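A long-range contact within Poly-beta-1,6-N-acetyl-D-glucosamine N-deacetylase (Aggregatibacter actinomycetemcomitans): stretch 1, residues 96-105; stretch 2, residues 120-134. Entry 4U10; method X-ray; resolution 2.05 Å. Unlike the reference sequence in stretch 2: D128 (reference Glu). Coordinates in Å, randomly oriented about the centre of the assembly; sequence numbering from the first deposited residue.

Stretch 1 (96-105) VFAPVSSWLD
Stretch 2, residues 120-134: PRNVFVTWDQVREME

Stretch 1 runs as a strand through 96-99, passes V100 at the N-cap position and turns into a short helix from S101. Stretch 2 opens with a 3-10 segment at 121-123, is extended at F124 and V125 (phi/psi -116/157 and -59/160), and enters a helix at W127. In register, L104 CA and T126 CA are 6.0 Å apart; F97 CA and V130 CA are 9.0 Å apart. Together the stretches bury 585 Å². CA-to-CB points toward the other stretch at F97, W103, F124, V125, V130 and M133, sideways at L104, R121 and W127, and away at D105.

L104 is the centre (chi1 m, chi2 p). Its CD2 lies over the W127 six-membered ring, 3.7 Å from the centroid, and also meets V125 CG2 at 3.8 Å and V130 CG2 at 4.0 Å. A branched aliphatic side chain suits this apolar pocket.

Two hydrogen bonds cross the contact. R121 NH2 donates to L104 O at 3.0 Å, and W127 NE1 (chi1 m, chi2 116°) donates to D105 OD1 (chi1 m, chi2 -11°) at 2.9 Å. D105 OD2 is satisfied elsewhere in the structure.

R121 (chi1 t, chi2 p, chi3 t, chi4 74°) serves its own stretch as well. V125 O accepts from R121 NH1 at 2.9 Å and from R121 NH2 at 2.8 Å. F124 O receives a weak bond from R121 NH1 at 3.0 Å. R121 NE lies 3.5 Å from W103 O at too poor an angle for a hydrogen bond; it is satisfied elsewhere in the structure.

W103 (chi1 m, chi2 -9°) and F124 (chi1 m, chi2 -75°) pack obliquely, with W103 CE3 3.3 Å from F124 CE1 and ring planes at 36°. F97 (chi1 t, chi2 47°) places CE2 3.9 Å from CE of selenomethionine M133 and 4.0 Å from V125 CG2.

T126 OG1 caps its helix, accepting weakly from Q129 N.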

# COMPACT_ATOMS: atom_id res chain seq x y z
N VAL A 96 7.20 -0.75 -3.90
CA VAL A 96 6.75 -0.01 -2.77
C VAL A 96 5.97 -0.96 -1.86
O VAL A 96 5.14 -1.73 -2.33
CB VAL A 96 5.84 1.14 -3.22
CG1 VAL A 96 5.24 1.82 -2.00
CG2 VAL A 96 6.62 2.14 -4.04
N PHE A 97 6.25 -0.93 -0.57
CA PHE A 97 5.58 -1.78 0.42
C PHE A 97 4.95 -0.83 1.45
O PHE A 97 5.65 0.07 1.96
CB PHE A 97 6.63 -2.66 1.08
CG PHE A 97 6.13 -3.57 2.18
CD1 PHE A 97 5.00 -4.35 2.02
CD2 PHE A 97 6.87 -3.73 3.37
CE1 PHE A 97 4.60 -5.21 3.04
CE2 PHE A 97 6.48 -4.66 4.35
CZ PHE A 97 5.33 -5.35 4.19
N ALA A 98 3.67 -1.04 1.78
CA ALA A 98 2.94 -0.20 2.70
C ALA A 98 2.33 -0.97 3.89
O ALA A 98 1.13 -1.33 3.93
CB ALA A 98 1.91 0.60 1.95
N PRO A 99 3.19 -1.23 4.89
CA PRO A 99 2.68 -1.89 6.07
C PRO A 99 1.90 -0.96 7.02
O PRO A 99 2.25 0.20 7.22
CB PRO A 99 3.97 -2.43 6.71
CG PRO A 99 4.95 -1.26 6.46
CD PRO A 99 4.61 -0.87 5.03
N VAL A 100 0.82 -1.46 7.63
CA VAL A 100 0.19 -0.72 8.66
C VAL A 100 1.11 -0.68 9.87
O VAL A 100 1.42 -1.70 10.45
CB VAL A 100 -1.14 -1.36 9.03
CG1 VAL A 100 -1.78 -0.55 10.16
CG2 VAL A 100 -2.08 -1.44 7.81
N SER A 101 1.61 0.50 10.26
CA SER A 101 2.64 0.56 11.31
C SER A 101 2.25 0.13 12.73
O SER A 101 3.10 -0.39 13.46
CB SER A 101 3.35 1.90 11.26
OG SER A 101 2.47 3.02 11.22
N SER A 102 0.99 0.33 13.18
CA SER A 102 0.62 -0.19 14.54
C SER A 102 0.58 -1.75 14.57
O SER A 102 0.72 -2.39 15.64
CB SER A 102 -0.71 0.39 15.00
OG SER A 102 -1.81 -0.19 14.37
N TRP A 103 0.33 -2.38 13.42
CA TRP A 103 0.37 -3.84 13.33
C TRP A 103 1.83 -4.29 13.56
O TRP A 103 2.11 -5.11 14.44
CB TRP A 103 -0.21 -4.34 11.99
CG TRP A 103 -1.62 -4.07 11.83
CD1 TRP A 103 -2.50 -3.57 12.82
CD2 TRP A 103 -2.41 -4.26 10.66
NE1 TRP A 103 -3.75 -3.45 12.28
CE2 TRP A 103 -3.72 -3.86 10.97
CE3 TRP A 103 -2.12 -4.70 9.35
CZ2 TRP A 103 -4.75 -3.92 10.04
CZ3 TRP A 103 -3.15 -4.75 8.42
CH2 TRP A 103 -4.44 -4.39 8.77
N LEU A 104 2.77 -3.68 12.85
CA LEU A 104 4.17 -3.99 13.04
C LEU A 104 4.67 -3.67 14.45
O LEU A 104 5.53 -4.35 14.99
CB LEU A 104 5.03 -3.29 12.02
CG LEU A 104 5.05 -4.03 10.65
CD1 LEU A 104 3.68 -4.45 10.13
CD2 LEU A 104 5.75 -3.18 9.64
N ASP A 105 4.13 -2.60 15.04
CA ASP A 105 4.51 -2.17 16.38
C ASP A 105 3.91 -3.00 17.53
O ASP A 105 4.24 -2.78 18.69
CB ASP A 105 4.11 -0.70 16.60
CG ASP A 105 5.10 0.28 16.03
OD1 ASP A 105 6.20 -0.09 15.65
OD2 ASP A 105 4.74 1.48 15.94
N PRO A 120 -3.00 -13.47 14.93
CA PRO A 120 -1.64 -13.77 15.35
C PRO A 120 -0.73 -12.68 14.84
O PRO A 120 -0.98 -12.10 13.78
CB PRO A 120 -1.36 -15.12 14.67
CG PRO A 120 -2.69 -15.76 14.47
CD PRO A 120 -3.61 -14.62 14.21
N ARG A 121 0.26 -12.30 15.65
CA ARG A 121 1.20 -11.26 15.24
C ARG A 121 1.95 -11.65 13.91
O ARG A 121 2.31 -10.77 13.14
CB ARG A 121 2.13 -10.89 16.39
CG ARG A 121 3.37 -10.04 16.04
CD ARG A 121 3.00 -8.60 15.72
NE ARG A 121 4.14 -7.78 15.30
CZ ARG A 121 4.74 -7.87 14.12
NH1 ARG A 121 4.28 -8.71 13.20
NH2 ARG A 121 5.75 -7.07 13.82
N ASN A 122 2.15 -12.95 13.63
CA ASN A 122 2.93 -13.33 12.43
C ASN A 122 2.17 -13.50 11.20
O ASN A 122 2.71 -13.92 10.18
CB ASN A 122 3.68 -14.57 12.63
CG ASN A 122 4.59 -14.45 13.78
OD1 ASN A 122 5.54 -13.64 13.74
ND2 ASN A 122 4.34 -15.22 14.81
N VAL A 123 0.95 -13.06 11.21
CA VAL A 123 0.37 -12.69 9.97
C VAL A 123 1.20 -11.57 9.31
O VAL A 123 1.23 -11.51 8.07
CB VAL A 123 -1.09 -12.29 10.14
CG1 VAL A 123 -1.67 -11.83 8.80
CG2 VAL A 123 -1.87 -13.49 10.68
N PHE A 124 1.90 -10.76 10.11
CA PHE A 124 2.62 -9.60 9.59
C PHE A 124 4.11 -9.64 9.76
O PHE A 124 4.63 -10.31 10.66
CB PHE A 124 2.05 -8.31 10.20
CG PHE A 124 0.57 -8.19 10.01
CD1 PHE A 124 0.06 -7.86 8.80
CD2 PHE A 124 -0.32 -8.54 11.02
CE1 PHE A 124 -1.32 -7.82 8.59
CE2 PHE A 124 -1.70 -8.50 10.83
CZ PHE A 124 -2.20 -8.14 9.62
N VAL A 125 4.80 -8.88 8.92
CA VAL A 125 6.25 -8.76 9.01
C VAL A 125 6.73 -8.21 10.38
O VAL A 125 5.97 -7.59 11.09
CB VAL A 125 6.88 -7.89 7.88
CG1 VAL A 125 6.74 -8.53 6.50
CG2 VAL A 125 6.35 -6.47 7.88
N THR A 126 7.99 -8.45 10.70
CA THR A 126 8.71 -7.76 11.79
C THR A 126 9.52 -6.60 11.17
O THR A 126 9.82 -6.60 10.00
CB THR A 126 9.67 -8.74 12.52
OG1 THR A 126 10.74 -9.15 11.66
CG2 THR A 126 8.97 -9.99 12.99
N TRP A 127 9.90 -5.64 11.97
CA TRP A 127 10.70 -4.53 11.48
C TRP A 127 12.10 -4.89 10.96
O TRP A 127 12.62 -4.19 10.08
CB TRP A 127 10.83 -3.47 12.57
CG TRP A 127 9.59 -2.65 12.83
CD1 TRP A 127 8.86 -2.61 13.98
CD2 TRP A 127 8.97 -1.74 11.93
NE1 TRP A 127 7.86 -1.71 13.88
CE2 TRP A 127 7.87 -1.18 12.62
CE3 TRP A 127 9.20 -1.38 10.60
CZ2 TRP A 127 7.01 -0.23 12.03
CZ3 TRP A 127 8.36 -0.44 10.00
CH2 TRP A 127 7.27 0.14 10.72
N ASP A 128 12.71 -5.95 11.53
CA ASP A 128 13.98 -6.51 11.05
C ASP A 128 13.80 -6.89 9.60
O ASP A 128 14.58 -6.53 8.78
CB ASP A 128 14.42 -7.79 11.82
CG ASP A 128 14.62 -7.55 13.35
OD1 ASP A 128 15.22 -6.51 13.78
OD2 ASP A 128 14.14 -8.41 14.15
N GLN A 129 12.72 -7.59 9.29
CA GLN A 129 12.43 -7.95 7.90
C GLN A 129 12.26 -6.77 6.97
O GLN A 129 12.69 -6.81 5.82
CB GLN A 129 11.20 -8.83 7.92
CG GLN A 129 11.45 -10.20 8.43
CD GLN A 129 10.18 -10.98 8.72
OE1 GLN A 129 9.12 -10.43 8.86
NE2 GLN A 129 10.29 -12.28 8.77
N VAL A 130 11.66 -5.69 7.47
CA VAL A 130 11.45 -4.49 6.69
C VAL A 130 12.77 -3.78 6.42
O VAL A 130 13.00 -3.30 5.25
CB VAL A 130 10.54 -3.50 7.42
CG1 VAL A 130 10.37 -2.21 6.62
CG2 VAL A 130 9.19 -4.14 7.74
N ARG A 131 13.61 -3.67 7.47
CA ARG A 131 14.99 -3.13 7.29
C ARG A 131 15.82 -3.87 6.23
O ARG A 131 16.43 -3.24 5.40
CB ARG A 131 15.77 -3.09 8.63
CG ARG A 131 15.53 -1.81 9.45
CD ARG A 131 16.47 -1.80 10.66
NE ARG A 131 16.15 -2.89 11.58
CZ ARG A 131 15.21 -2.82 12.51
NH1 ARG A 131 14.51 -1.68 12.65
NH2 ARG A 131 14.95 -3.86 13.30
N GLU A 132 15.82 -5.20 6.26
CA GLU A 132 16.53 -5.99 5.25
C GLU A 132 16.03 -5.68 3.82
O GLU A 132 16.83 -5.50 2.88
CB GLU A 132 16.40 -7.48 5.56
CG GLU A 132 17.22 -8.37 4.66
CD GLU A 132 16.94 -9.86 4.84
OE1 GLU A 132 16.57 -10.32 5.95
OE2 GLU A 132 17.10 -10.61 3.84
N MSE A 133 14.73 -5.62 3.66
CA MSE A 133 14.13 -5.34 2.35
C MSE A 133 14.47 -3.97 1.87
O MSE A 133 14.74 -3.80 0.70
CB MSE A 133 12.58 -5.48 2.37
CG MSE A 133 12.26 -6.96 2.37
SE MSE A 133 10.39 -7.48 2.30
CE MSE A 133 9.77 -6.73 3.99
N GLU A 134 14.42 -2.98 2.73
CA GLU A 134 14.75 -1.58 2.36
C GLU A 134 16.23 -1.43 2.02
O GLU A 134 16.57 -0.77 1.04
CB GLU A 134 14.33 -0.61 3.47
CG GLU A 134 14.39 0.86 3.06
CD GLU A 134 15.82 1.44 3.09
OE1 GLU A 134 16.69 0.95 3.88
OE2 GLU A 134 16.06 2.35 2.27